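Vanadium-dependent haloperoxidase (Zobellia galactanivorans, PDB 4CIT) probably oxidises halides, iodide above all, with hydrogen peroxide, using a vanadate cofactor held in a largely helical fold of the PAP2 superfamily. Local coordinates at residues N248-E253 and E258-A263; A115-S120 and S136-W141; A296-R301 and D391-P396. All coordinates share one frame; numbering follows the deposited sequence. Where two conformers were deposited one is given.

From the N terminus, contact 2 closes first, folding helix 128-144 back along helix 108-123 after only a short connection. Contact 1 follows further along the chain, where a four-residue linker brings the start of helix 258-266 against the end of helix 235-253. Contact 3 closes the longest loop, bringing helix 288-302 against the turn between strands 389-391 and 402-404; the 89 intervening residues carry helices 307-335, 340-347 and 367-383 and the vanadate-binding residues Lys332, Arg339 and His368. The three closures run in series, so none nests or crosses. Contacts 1 and 2 lie on opposite sides of the chain's centre, their centres about 44 Å apart, whereas contact 3 is nearer the middle.

Contact 1 of 3, residues N248-E253 and E258-A263; sequences NKITEE and EEIQIA
Ile250 and Glu253 on one helix meet Glu259 and Ile260 on the next in a tight helix-loop-helix unit, whose four-residue linker turns the chain through an angle of 119° between the two N-to-C directions. Glu259 can be followed outward. Its CB lies 3.7 Å from CD1 of Ile250 and 3.9 Å from Ile250 CG1, an aliphatic contact at the base of the side chain. The chain then bends at chi2 (80°), carrying the carboxylate toward Glu253, whose own chain extends beyond CG and meets it at about a right angle. The OE1 atoms of Glu253 and Glu259 end 3.0 Å apart, both acceptors, with the carboxylate planes turned 45° against each other. Glu259 OE1 is also hydrogen-bonded to Ser257 OG. At the tip, Glu259 OE2 accepts a hydrogen bond from a water at 2.6 Å, and the same water donates to Glu253 OE2. Two like charges so close would be expected to raise the proton affinity of at least one carboxylate; the bridging water, and for Glu259 its place near the N-terminal end of helix 258-266, probably offset part of that cost. Beside the acidic pair, the isoleucines cross at a slant, and Ile250 CG2 presses on Ile260 CG1 at 3.5 Å, tighter than a usual carbon-carbon contact, with Ile260 CD1 3.8 Å from the same methyl.

Contact 2 of 3, residues A115-S120 and S136-W141; sequences AHMELS and SLYMVW
Met117 and Leu137 mark the nearest backbone approach of the two helices, yet their CA atoms are still 10.7 Å apart. The short axes run close to antiparallel, at 152° between their N-to-C directions, and come no nearer than 13.1 Å. At such a spacing the backbones stay well apart and the gap has to be bridged by long side chains. Met117 does this from the first helix. Its CG lies anti to the carbonyl carbon, and a bend at chi3 (-66°) turns the methyl CE away from the line of the chain, so that sulfur and methyl meet different partners. SD rests 4.0 Å from Leu137 CD1, the two side chains crossing at a slant. CE lies 4.1 Å from Tyr138 CE1, where the two side chains lie alongside each other and run opposite ways, and 4.3 Å from Trp141 CH2. The three partners, at positions i, i+1 and i+4 of one helix, meet the end of one methionine from that helix's side. The pair forms an antiparallel helical hairpin, helices 108-123 and 128-144 being consecutive in the chain. Helix 146-167 packs beside it: Phe149 meets Tyr138 in a T-shaped stack and also touches Trp141. Helix 38-55, earlier in the chain, supplies Ser44, which touches Met117 and hydrogen-bonds His116 ND1. Within the first helix, His116 O accepts two bonds from Ser120, from opposite faces of its plane: the backbone N, and OG at 2.9 Å, which stands 40° out of the carbonyl plane.

Contact 3 of 3, residues A296-R301 and D391-P396; sequences AKIAAR and DDTEVP
Ile298 CD1 meets the second segment first at Asp391, 3.9 Å from its CA, at the end of strand 389-391. The isoleucine reaches out from helix 288-302 toward the loop that leads on to strand 402-404, and this one methyl makes the closest contact with three successive residues, Asp391 at the strand end and Asp392 and Thr393 in the loop. Asp391 OD1 also faces it, but the oxygen is engaged elsewhere: it accepts from Thr393 N at 2.9 Å, nearly in line with the C-O bond, closing an Asx turn. In the conformer given, one of two modelled for Thr393, its syn lone pair takes Thr393 OG1. OD2 of the same carboxylate is hydrogen-bonded to His291 NE2, which lies on helix 288-302 itself, and the backbone of Asp391 pairs with Arg402 across the two-stranded sheet. Asp392 comes next, opening a type I beta turn that runs to Val395. With its CG between the backbone N and carbonyl carbon (chi1 70°), its OD1 comes to lie 3.5 Å from Ile298 CD1 and 4.0 Å from Ile298 CG1. Thr393, in that same conformer, crosses the isoleucine at about a right angle: its hydroxyl is turned back to Asp391 (chi1 60°), and its CG2 faces Ile298 CD1 at 3.8 Å. Lys297 NZ forms a salt bridge with Asp46 and lies 6.8 Å from Asp392 OD1, too far for contact. The evidence therefore points to van der Waals contact between Ile298 and a turn whose Asp391 OD1 is held by Thr393, with the Asp391-His291 bond as a nearby polar tie.

Contact 1 of 3, residues N248-E253 and E258-A263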
ATOM      1  N   ASN A 248      24.223  -1.798  17.868  1.00 12.65           N
ATOM      2  CA  ASN A 248      25.600  -2.235  18.300  1.00 14.01           C
ATOM      3  C   ASN A 248      25.736  -3.744  18.451  1.00 15.00           C
ATOM      4  O   ASN A 248      26.805  -4.288  18.097  1.00 17.99           O
ATOM      5  CB  ASN A 248      26.053  -1.504  19.567  1.00 15.60           C
ATOM      6  CG  ASN A 248      26.273   0.005  19.338  1.00 16.91           C
ATOM      7  OD1 ASN A 248      26.431   0.446  18.200  1.00 19.01           O
ATOM      8  ND2 ASN A 248      26.133   0.793  20.383  1.00 19.93           N
ATOM      9  N   LYS A 249      24.689  -4.449  18.911  1.00 14.06           N
ATOM     10  CA  LYS A 249      24.642  -5.929  18.876  1.00 14.79           C
ATOM     11  C   LYS A 249      24.708  -6.503  17.484  1.00 16.51           C
ATOM     12  O   LYS A 249      25.447  -7.479  17.230  1.00 18.55           O
ATOM     13  CB  LYS A 249      23.400  -6.400  19.586  1.00 14.74           C
ATOM     14  CG  LYS A 249      23.472  -6.159  21.077  1.00 16.58           C
ATOM     15  CD  LYS A 249      22.215  -6.679  21.757  1.00 19.15           C
ATOM     16  CE  LYS A 249      22.255  -6.399  23.251  1.00 23.52           C
ATOM     17  NZ  LYS A 249      21.007  -6.889  23.924  1.00 23.63           N
ATOM     18  N   ILE A 250      24.015  -5.878  16.510  1.00 14.41           N
ATOM     19  CA  ILE A 250      24.133  -6.251  15.161  1.00 17.51           C
ATOM     20  C   ILE A 250      25.554  -6.112  14.621  1.00 21.46           C
ATOM     21  O   ILE A 250      26.057  -7.024  13.962  1.00 23.78           O
ATOM     22  CB  ILE A 250      23.064  -5.505  14.302  1.00 17.03           C
ATOM     23  CG1 ILE A 250      21.712  -6.012  14.740  1.00 16.95           C
ATOM     24  CG2 ILE A 250      23.282  -5.766  12.863  1.00 20.22           C
ATOM     25  CD1 ILE A 250      20.562  -5.201  14.138  1.00 15.31           C
ATOM     26  N   THR A 251      26.176  -4.980  14.894  1.00 22.97           N
ATOM     27  CA  THR A 251      27.617  -4.788  14.584  1.00 26.39           C
ATOM     28  C   THR A 251      28.433  -5.938  15.148  1.00 27.72           C
ATOM     29  O   THR A 251      29.285  -6.473  14.429  1.00 32.01           O
ATOM     30  CB  THR A 251      28.132  -3.433  15.094  1.00 24.30           C
ATOM     31  OG1 THR A 251      27.358  -2.395  14.457  1.00 22.40           O
ATOM     32  CG2 THR A 251      29.690  -3.225  14.832  1.00 27.90           C
ATOM     33  N   GLU A 252      28.226  -6.277  16.421  1.00 30.60           N
ATOM     34  CA  GLU A 252      29.047  -7.310  17.092  1.00 31.64           C
ATOM     35  C   GLU A 252      28.833  -8.662  16.392  1.00 35.72           C
ATOM     36  O   GLU A 252      29.805  -9.420  16.273  1.00 34.36           O
ATOM     37  CB  GLU A 252      28.798  -7.441  18.620  1.00 37.10           C
ATOM     38  CG  GLU A 252      28.907  -6.190  19.499  1.00 41.71           C
ATOM     39  CD  GLU A 252      27.954  -6.203  20.754  1.00 50.38           C
ATOM     40  OE1 GLU A 252      27.574  -7.306  21.245  1.00 50.88           O
ATOM     41  OE2 GLU A 252      27.544  -5.107  21.258  1.00 58.00           O
ATOM     42  N   GLU A 253      27.636  -8.963  15.858  1.00 30.09           N
ATOM     43  CA  GLU A 253      27.426 -10.236  15.122  1.00 37.16           C
ATOM     44  C   GLU A 253      27.981 -10.308  13.702  1.00 43.57           C
ATOM     45  O   GLU A 253      28.224 -11.404  13.209  1.00 43.93           O
ATOM     46  CB  GLU A 253      25.972 -10.551  14.958  1.00 35.20           C
ATOM     47  CG  GLU A 253      25.249 -10.745  16.245  1.00 39.65           C
ATOM     48  CD  GLU A 253      23.751 -10.862  16.027  1.00 45.85           C
ATOM     49  OE1 GLU A 253      23.226 -10.311  15.019  1.00 50.57           O
ATOM     50  OE2 GLU A 253      23.098 -11.486  16.879  1.00 43.36           O
ATOM     51  N   GLU A 258      20.978 -12.348  10.756  1.00 23.60           N
ATOM     52  CA  GLU A 258      19.637 -12.445  10.266  1.00 23.08           C
ATOM     53  C   GLU A 258      18.949 -11.084  10.373  1.00 20.00           C
ATOM     54  O   GLU A 258      18.117 -10.722   9.503  1.00 18.26           O
ATOM     55  CB  GLU A 258      18.949 -13.520  11.043  1.00 25.08           C
ATOM     56  CG  GLU A 258      17.456 -13.707  10.811  1.00 35.61           C
ATOM     57  CD  GLU A 258      17.085 -14.352   9.498  1.00 43.07           C
ATOM     58  OE1 GLU A 258      17.927 -14.350   8.574  1.00 55.38           O
ATOM     59  OE2 GLU A 258      15.923 -14.852   9.406  1.00 42.69           O
ATOM     60  N   GLU A 259      19.330 -10.279  11.375  1.00 16.17           N
ATOM     61  CA  GLU A 259      18.661  -8.975  11.580  1.00 15.50           C
ATOM     62  C   GLU A 259      18.877  -8.028  10.460  1.00 13.64           C
ATOM     63  O   GLU A 259      17.987  -7.250  10.027  1.00 12.77           O
ATOM     64  CB  GLU A 259      19.153  -8.354  12.869  1.00 15.37           C
ATOM     65  CG  GLU A 259      18.677  -9.047  14.120  1.00 17.53           C
ATOM     66  CD  GLU A 259      19.443 -10.296  14.468  1.00 23.41           C
ATOM     67  OE1 GLU A 259      20.480 -10.602  13.851  1.00 25.24           O
ATOM     68  OE2 GLU A 259      18.984 -10.956  15.364  1.00 26.90           O
ATOM     69  N   ILE A 260      20.090  -8.079   9.897  1.00 13.73           N
ATOM     70  CA  ILE A 260      20.387  -7.248   8.812  1.00 15.88           C
ATOM     71  C   ILE A 260      19.621  -7.696   7.560  1.00 14.72           C
ATOM     72  O   ILE A 260      19.085  -6.868   6.811  1.00 14.55           O
ATOM     73  CB  ILE A 260      21.876  -7.235   8.472  1.00 19.17           C
ATOM     74  CG1 ILE A 260      22.619  -6.497   9.537  1.00 21.77           C
ATOM     75  CG2 ILE A 260      22.135  -6.497   7.187  1.00 21.95           C
ATOM     76  CD1 ILE A 260      24.112  -6.460   9.205  1.00 25.72           C
ATOM     77  N   GLN A 261      19.493  -8.989   7.372  0.70 16.47           N
ATOM     78  CA  GLN A 261      18.664  -9.537   6.236  0.70 16.14           C
ATOM     79  C   GLN A 261      17.212  -9.109   6.338  0.70 13.71           C
ATOM     80  O   GLN A 261      16.587  -8.812   5.343  0.70 13.32           O
ATOM     81  CB  GLN A 261      18.616 -11.076   6.275  0.70 17.85           C
ATOM     82  CG  GLN A 261      19.914 -11.770   5.941  0.70 22.28           C
ATOM     83  CD  GLN A 261      19.806 -13.288   6.003  0.70 23.58           C
ATOM     84  OE1 GLN A 261      18.908 -13.912   5.402  0.70 23.68           O
ATOM     85  NE2 GLN A 261      20.740 -13.912   6.755  0.70 27.55           N
ATOM     86  N   ILE A 262      16.692  -9.105   7.552  1.00 11.36           N
ATOM     87  CA  ILE A 262      15.262  -8.756   7.819  1.00 11.11           C
ATOM     88  C   ILE A 262      15.090  -7.280   7.555  1.00 10.67           C
ATOM     89  O   ILE A 262      14.172  -6.862   6.864  1.00  8.73           O
ATOM     90  CB  ILE A 262      14.845  -9.188   9.211  1.00 11.58           C
ATOM     91  CG1 ILE A 262      14.765 -10.756   9.260  1.00 13.64           C
ATOM     92  CG2 ILE A 262      13.578  -8.422   9.635  1.00 11.69           C
ATOM     93  CD1 ILE A 262      14.518 -11.381  10.649  1.00 16.11           C
ATOM     94  N   ALA A 263      16.008  -6.438   8.070  1.00 10.13           N
ATOM     95  CA  ALA A 263      15.943  -4.998   7.843  1.00 11.02           C
ATOM     96  C   ALA A 263      15.926  -4.673   6.344  1.00 11.52           C
ATOM     97  O   ALA A 263      15.141  -3.859   5.891  1.00 10.44           O
ATOM     98  CB  ALA A 263      17.119  -4.262   8.516  1.00 12.73           C
TER
HETATM   99  O   HOH W   1      20.627 -12.246  16.863  1.00 30.01           O

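Contact 2 of 3, residues A115-S120 and S136-W141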
ATOM      1  N   ALA A 115     -10.601  -0.811 -17.611  1.00  8.16           N
ATOM      2  CA  ALA A 115     -10.768   0.271 -16.568  1.00  8.54           C
ATOM      3  C   ALA A 115      -9.506   0.417 -15.674  1.00  8.17           C
ATOM      4  O   ALA A 115      -9.030   1.556 -15.403  1.00  9.67           O
ATOM      5  CB  ALA A 115     -12.016   0.006 -15.772  1.00  8.86           C
ATOM      6  N   HIS A 116      -8.999  -0.730 -15.215  1.00  7.79           N
ATOM      7  CA  HIS A 116      -7.824  -0.770 -14.313  1.00  9.03           C
ATOM      8  C   HIS A 116      -6.613  -0.087 -15.023  1.00  9.82           C
ATOM      9  O   HIS A 116      -5.947   0.782 -14.454  1.00  9.92           O
ATOM     10  CB  HIS A 116      -7.515  -2.184 -13.915  1.00  9.18           C
ATOM     11  CG  HIS A 116      -6.500  -2.284 -12.855  1.00  9.44           C
ATOM     12  ND1 HIS A 116      -5.159  -2.095 -13.095  1.00  9.79           N
ATOM     13  CD2 HIS A 116      -6.625  -2.512 -11.515  1.00  9.93           C
ATOM     14  CE1 HIS A 116      -4.507  -2.150 -11.934  1.00 11.02           C
ATOM     15  NE2 HIS A 116      -5.373  -2.435 -10.976  1.00 10.54           N
ATOM     16  N   MET A 117      -6.346  -0.490 -16.287  1.00  9.60           N
ATOM     17  CA  MET A 117      -5.221   0.075 -16.989  1.00  9.48           C
ATOM     18  C   MET A 117      -5.395   1.542 -17.247  1.00  9.66           C
ATOM     19  O   MET A 117      -4.459   2.318 -17.134  1.00 11.55           O
ATOM     20  CB  MET A 117      -4.950  -0.677 -18.295  1.00  9.25           C
ATOM     21  CG  MET A 117      -4.552  -2.090 -18.108  1.00  9.24           C
ATOM     22  SD  MET A 117      -3.956  -3.038 -19.592  1.00  7.33           S
ATOM     23  CE  MET A 117      -5.498  -3.046 -20.521  1.00  9.86           C
ATOM     24  N   GLU A 118      -6.603   1.951 -17.647  1.00 10.29           N
ATOM     25  CA  GLU A 118      -6.800   3.359 -17.967  1.00 10.84           C
ATOM     26  C   GLU A 118      -6.597   4.259 -16.724  1.00 11.08           C
ATOM     27  O   GLU A 118      -5.902   5.260 -16.770  1.00 10.53           O
ATOM     28  CB  GLU A 118      -8.289   3.579 -18.435  1.00 10.30           C
ATOM     29  CG  GLU A 118      -8.768   5.019 -18.525  1.00 11.23           C
ATOM     30  CD  GLU A 118      -8.012   5.915 -19.475  1.00 14.51           C
ATOM     31  OE1 GLU A 118      -7.266   5.446 -20.324  1.00 15.65           O
ATOM     32  OE2 GLU A 118      -8.027   7.158 -19.243  1.00 16.98           O
ATOM     33  N   LEU A 119      -7.146   3.855 -15.557  1.00 10.30           N
ATOM     34  CA  LEU A 119      -6.940   4.663 -14.348  1.00 10.66           C
ATOM     35  C   LEU A 119      -5.514   4.597 -13.852  1.00 10.19           C
ATOM     36  O   LEU A 119      -4.979   5.625 -13.414  1.00 10.90           O
ATOM     37  CB  LEU A 119      -7.907   4.282 -13.236  1.00 10.58           C
ATOM     38  CG  LEU A 119      -9.311   4.627 -13.658  1.00 11.94           C
ATOM     39  CD1 LEU A 119     -10.192   4.235 -12.568  1.00 14.60           C
ATOM     40  CD2 LEU A 119      -9.531   6.110 -13.867  1.00 15.55           C
ATOM     41  N   SER A 120      -4.902   3.432 -13.950  1.00  9.65           N
ATOM     42  CA  SER A 120      -3.499   3.300 -13.595  1.00 10.48           C
ATOM     43  C   SER A 120      -2.625   4.311 -14.431  1.00 11.25           C
ATOM     44  O   SER A 120      -1.802   5.008 -13.889  1.00 12.02           O
ATOM     45  CB  SER A 120      -3.006   1.940 -13.796  1.00 10.54           C
ATOM     46  OG  SER A 120      -3.574   1.045 -12.874  1.00 10.86           O
ATOM     47  N   SER A 136      -0.483  -3.862 -26.319  1.00 13.70           N
ATOM     48  CA  SER A 136      -0.094  -5.158 -26.673  1.00 16.07           C
ATOM     49  C   SER A 136      -1.189  -6.152 -26.394  1.00 15.87           C
ATOM     50  O   SER A 136      -1.384  -7.069 -27.179  1.00 14.28           O
ATOM     51  CB  SER A 136       1.234  -5.534 -25.976  1.00 18.30           C
ATOM     52  OG  SER A 136       0.860  -5.821 -24.618  1.00 30.83           O
ATOM     53  N   LEU A 137      -1.944  -5.940 -25.335  1.00 13.29           N
ATOM     54  CA  LEU A 137      -3.157  -6.754 -25.028  1.00 13.34           C
ATOM     55  C   LEU A 137      -4.276  -6.424 -25.988  1.00 12.46           C
ATOM     56  O   LEU A 137      -4.947  -7.322 -26.564  1.00 14.77           O
ATOM     57  CB  LEU A 137      -3.628  -6.454 -23.615  1.00 14.83           C
ATOM     58  CG  LEU A 137      -2.717  -7.080 -22.550  1.00 18.76           C
ATOM     59  CD1 LEU A 137      -3.161  -6.595 -21.167  1.00 20.08           C
ATOM     60  CD2 LEU A 137      -2.840  -8.579 -22.626  1.00 20.17           C
ATOM     61  N   TYR A 138      -4.458  -5.151 -26.231  1.00 11.33           N
ATOM     62  CA  TYR A 138      -5.508  -4.757 -27.137  1.00 10.65           C
ATOM     63  C   TYR A 138      -5.297  -5.447 -28.537  1.00 12.95           C
ATOM     64  O   TYR A 138      -6.238  -5.845 -29.240  1.00 11.99           O
ATOM     65  CB  TYR A 138      -5.505  -3.229 -27.377  1.00 10.17           C
ATOM     66  CG  TYR A 138      -6.158  -2.380 -26.322  1.00 10.56           C
ATOM     67  CD1 TYR A 138      -6.510  -2.884 -25.077  1.00 11.19           C
ATOM     68  CD2 TYR A 138      -6.369  -1.034 -26.584  1.00 12.02           C
ATOM     69  CE1 TYR A 138      -7.199  -2.062 -24.176  1.00 10.79           C
ATOM     70  CE2 TYR A 138      -6.969  -0.167 -25.613  1.00 11.68           C
ATOM     71  CZ  TYR A 138      -7.387  -0.723 -24.441  1.00 10.94           C
ATOM     72  OH  TYR A 138      -7.971   0.126 -23.490  1.00 12.31           O
ATOM     73  N   MET A 139      -4.081  -5.465 -28.977  1.00 13.05           N
ATOM     74  CA  MET A 139      -3.833  -5.993 -30.324  1.00 14.26           C
ATOM     75  C   MET A 139      -4.259  -7.441 -30.439  1.00 13.73           C
ATOM     76  O   MET A 139      -4.893  -7.855 -31.438  1.00 15.66           O
ATOM     77  CB  MET A 139      -2.302  -5.798 -30.705  1.00 15.98           C
ATOM     78  CG  MET A 139      -2.001  -6.327 -32.045  1.00 21.01           C
ATOM     79  SD  MET A 139      -0.132  -6.244 -32.336  1.00 26.56           S
ATOM     80  CE  MET A 139      -0.064  -4.532 -32.373  1.00 24.85           C
ATOM     81  N   VAL A 140      -4.043  -8.258 -29.395  1.00 13.74           N
ATOM     82  CA  VAL A 140      -4.415  -9.649 -29.457  1.00 15.82           C
ATOM     83  C   VAL A 140      -5.929  -9.746 -29.340  1.00 16.27           C
ATOM     84  O   VAL A 140      -6.593 -10.523 -30.041  1.00 16.23           O
ATOM     85  CB  VAL A 140      -3.786 -10.428 -28.298  1.00 18.78           C
ATOM     86  CG1 VAL A 140      -4.405 -11.845 -28.221  1.00 20.56           C
ATOM     87  CG2 VAL A 140      -2.305 -10.550 -28.565  1.00 21.24           C
ATOM     88  N   TRP A 141      -6.508  -8.955 -28.427  1.00 12.64           N
ATOM     89  CA  TRP A 141      -7.955  -9.065 -28.237  1.00 13.21           C
ATOM     90  C   TRP A 141      -8.720  -8.654 -29.484  1.00 12.20           C
ATOM     91  O   TRP A 141      -9.716  -9.337 -29.845  1.00 14.86           O
ATOM     92  CB  TRP A 141      -8.382  -8.146 -27.078  1.00 13.48           C
ATOM     93  CG  TRP A 141      -7.930  -8.589 -25.740  1.00 14.80           C
ATOM     94  CD1 TRP A 141      -7.563  -9.821 -25.352  1.00 14.65           C
ATOM     95  CD2 TRP A 141      -7.766  -7.715 -24.563  1.00 14.37           C
ATOM     96  NE1 TRP A 141      -7.153  -9.790 -23.995  1.00 18.22           N
ATOM     97  CE2 TRP A 141      -7.285  -8.520 -23.506  1.00 14.96           C
ATOM     98  CE3 TRP A 141      -7.946  -6.354 -24.348  1.00 13.45           C
ATOM     99  CZ2 TRP A 141      -7.053  -8.008 -22.212  1.00 15.18           C
ATOM    100  CZ3 TRP A 141      -7.740  -5.830 -23.027  1.00 14.94           C
ATOM    101  CH2 TRP A 141      -7.268  -6.676 -21.995  1.00 12.94           C
TER

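Contact 3 of 3, residues A296-R301 and D391-P396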
ATOM      1  N   ALA A 296      -0.556 -10.032  -1.504  1.00  9.46           N
ATOM      2  CA  ALA A 296      -1.936 -10.347  -1.880  1.00 10.51           C
ATOM      3  C   ALA A 296      -2.001 -11.187  -3.149  1.00 10.51           C
ATOM      4  O   ALA A 296      -2.781 -12.120  -3.250  1.00  9.34           O
ATOM      5  CB  ALA A 296      -2.711  -9.111  -2.057  1.00 10.00           C
ATOM      6  N   LYS A 297      -1.161 -10.859  -4.104  1.00  9.41           N
ATOM      7  CA  LYS A 297      -1.050 -11.631  -5.331  1.00 10.77           C
ATOM      8  C   LYS A 297      -0.610 -13.079  -5.106  1.00 10.86           C
ATOM      9  O   LYS A 297      -1.190 -14.040  -5.658  1.00 10.82           O
ATOM     10  CB  LYS A 297      -0.078 -10.903  -6.280  1.00 11.73           C
ATOM     11  CG  LYS A 297       0.229 -11.747  -7.545  1.00 14.09           C
ATOM     12  CD  LYS A 297       1.189 -11.113  -8.596  1.00 19.56           C
ATOM     13  CE  LYS A 297       2.541 -10.615  -8.044  1.00 23.58           C
ATOM     14  NZ  LYS A 297       3.436  -9.999  -9.111  1.00 23.11           N
ATOM     15  N   ILE A 298       0.441 -13.257  -4.296  1.00  9.42           N
ATOM     16  CA  ILE A 298       0.937 -14.562  -3.931  1.00 10.46           C
ATOM     17  C   ILE A 298      -0.155 -15.453  -3.371  1.00  9.81           C
ATOM     18  O   ILE A 298      -0.316 -16.641  -3.807  1.00 10.84           O
ATOM     19  CB  ILE A 298       2.145 -14.476  -2.964  1.00 11.18           C
ATOM     20  CG1 ILE A 298       3.333 -13.945  -3.717  1.00 14.88           C
ATOM     21  CG2 ILE A 298       2.484 -15.855  -2.464  1.00 10.97           C
ATOM     22  CD1 ILE A 298       4.498 -13.483  -2.846  1.00 15.49           C
ATOM     23  N   ALA A 299      -0.976 -14.881  -2.493  1.00  9.63           N
ATOM     24  CA  ALA A 299      -2.055 -15.595  -1.828  1.00  9.25           C
ATOM     25  C   ALA A 299      -3.167 -15.917  -2.820  1.00  9.80           C
ATOM     26  O   ALA A 299      -3.726 -17.001  -2.813  1.00 10.75           O
ATOM     27  CB  ALA A 299      -2.632 -14.778  -0.688  1.00  8.83           C
ATOM     28  N   ALA A 300      -3.532 -14.956  -3.639  1.00  9.87           N
ATOM     29  CA  ALA A 300      -4.534 -15.215  -4.623  1.00 10.66           C
ATOM     30  C   ALA A 300      -4.117 -16.273  -5.651  1.00 11.13           C
ATOM     31  O   ALA A 300      -4.941 -17.078  -6.059  1.00 11.83           O
ATOM     32  CB  ALA A 300      -4.925 -13.959  -5.344  1.00 10.44           C
ATOM     33  N   ARG A 301      -2.852 -16.266  -6.105  1.00 11.62           N
ATOM     34  CA  ARG A 301      -2.386 -17.253  -7.072  1.00 12.61           C
ATOM     35  C   ARG A 301      -2.294 -18.632  -6.406  1.00 14.84           C
ATOM     36  O   ARG A 301      -2.754 -19.668  -6.987  1.00 14.23           O
ATOM     37  CB  ARG A 301      -1.065 -16.837  -7.699  1.00 15.02           C
ATOM     38  CG  ARG A 301      -1.146 -15.567  -8.529  1.00 18.19           C
ATOM     39  CD  ARG A 301      -1.934 -15.702  -9.864  1.00 19.35           C
ATOM     40  NE  ARG A 301      -3.357 -15.869  -9.620  1.00 20.54           N
ATOM     41  CZ  ARG A 301      -4.138 -14.856  -9.188  1.00 18.57           C
ATOM     42  NH1 ARG A 301      -3.652 -13.537  -9.040  1.00 15.85           N
ATOM     43  NH2 ARG A 301      -5.380 -15.142  -8.927  1.00 18.59           N
ATOM     44  N   ASP A 391       7.475 -15.561   0.172  1.00 12.94           N
ATOM     45  CA  ASP A 391       7.394 -14.182  -0.304  1.00 13.86           C
ATOM     46  C   ASP A 391       8.547 -13.925  -1.259  1.00 11.91           C
ATOM     47  O   ASP A 391       9.687 -13.697  -0.765  1.00 13.16           O
ATOM     48  CB  ASP A 391       7.424 -13.192   0.870  1.00 14.22           C
ATOM     49  CG  ASP A 391       7.419 -11.726   0.449  1.00 16.37           C
ATOM     50  OD1 ASP A 391       7.401 -11.436  -0.799  1.00 17.68           O
ATOM     51  OD2 ASP A 391       7.373 -10.864   1.354  1.00 15.33           O
ATOM     52  N   ASP A 392       8.328 -14.025  -2.542  1.00 11.48           N
ATOM     53  CA  ASP A 392       9.328 -13.709  -3.593  1.00 12.88           C
ATOM     54  C   ASP A 392       9.175 -12.317  -4.198  1.00 13.97           C
ATOM     55  O   ASP A 392       9.744 -12.014  -5.265  1.00 13.97           O
ATOM     56  CB  ASP A 392       9.308 -14.751  -4.715  1.00 14.75           C
ATOM     57  CG  ASP A 392       8.059 -14.692  -5.578  1.00 18.16           C
ATOM     58  OD1 ASP A 392       7.079 -14.069  -5.142  1.00 19.65           O
ATOM     59  OD2 ASP A 392       8.036 -15.427  -6.641  1.00 23.63           O
ATOM     60  N   THR A 393       8.527 -11.406  -3.461  1.00 13.48           N
ATOM     61  CA  THR A 393       8.240 -10.095  -4.001  0.50 13.28           C
ATOM     62  C   THR A 393       9.467  -9.240  -4.220  1.00 14.66           C
ATOM     63  O   THR A 393       9.438  -8.391  -5.110  1.00 17.82           O
ATOM     64  CB  THR A 393       7.263  -9.291  -3.116  0.50 13.40           C
ATOM     65  OG1 THR A 393       7.821  -9.099  -1.809  0.50 12.77           O
ATOM     66  CG2 THR A 393       5.962  -9.999  -2.988  0.50 13.77           C
ATOM     67  N   GLU A 394      10.513  -9.465  -3.439  1.00 14.66           N
ATOM     68  CA  GLU A 394      11.730  -8.697  -3.414  1.00 17.54           C
ATOM     69  C   GLU A 394      12.818  -9.310  -4.277  1.00 19.64           C
ATOM     70  O   GLU A 394      13.847  -8.674  -4.487  1.00 17.78           O
ATOM     71  CB  GLU A 394      12.244  -8.573  -1.968  1.00 19.76           C
ATOM     72  CG  GLU A 394      11.290  -7.891  -0.947  1.00 22.36           C
ATOM     73  CD  GLU A 394      11.127  -6.353  -1.145  1.00 27.50           C
ATOM     74  OE1 GLU A 394      12.055  -5.709  -1.675  1.00 37.28           O
ATOM     75  OE2 GLU A 394      10.169  -5.731  -0.667  1.00 30.42           O
ATOM     76  N   VAL A 395      12.570 -10.504  -4.860  1.00 15.46           N
ATOM     77  CA  VAL A 395      13.541 -11.092  -5.743  1.00 15.64           C
ATOM     78  C   VAL A 395      13.959 -10.167  -6.879  1.00 14.48           C
ATOM     79  O   VAL A 395      15.104 -10.107  -7.183  1.00 18.80           O
ATOM     80  CB  VAL A 395      13.108 -12.497  -6.220  1.00 14.83           C
ATOM     81  CG1 VAL A 395      14.040 -13.088  -7.267  1.00 14.56           C
ATOM     82  CG2 VAL A 395      13.050 -13.463  -5.043  1.00 13.33           C
ATOM     83  N   PRO A 396      13.051  -9.500  -7.567  1.00 16.38           N
ATOM     84  CA  PRO A 396      13.542  -8.574  -8.619  1.00 17.84           C
ATOM     85  C   PRO A 396      14.263  -7.326  -8.138  1.00 22.47           C
ATOM     86  O   PRO A 396      14.742  -6.537  -9.002  1.00 25.07           O
ATOM     87  CB  PRO A 396      12.235  -8.067  -9.247  1.00 17.91           C
ATOM     88  CG  PRO A 396      11.253  -9.100  -8.925  1.00 17.32           C
ATOM     89  CD  PRO A 396      11.574  -9.539  -7.542  1.00 14.60           C
TER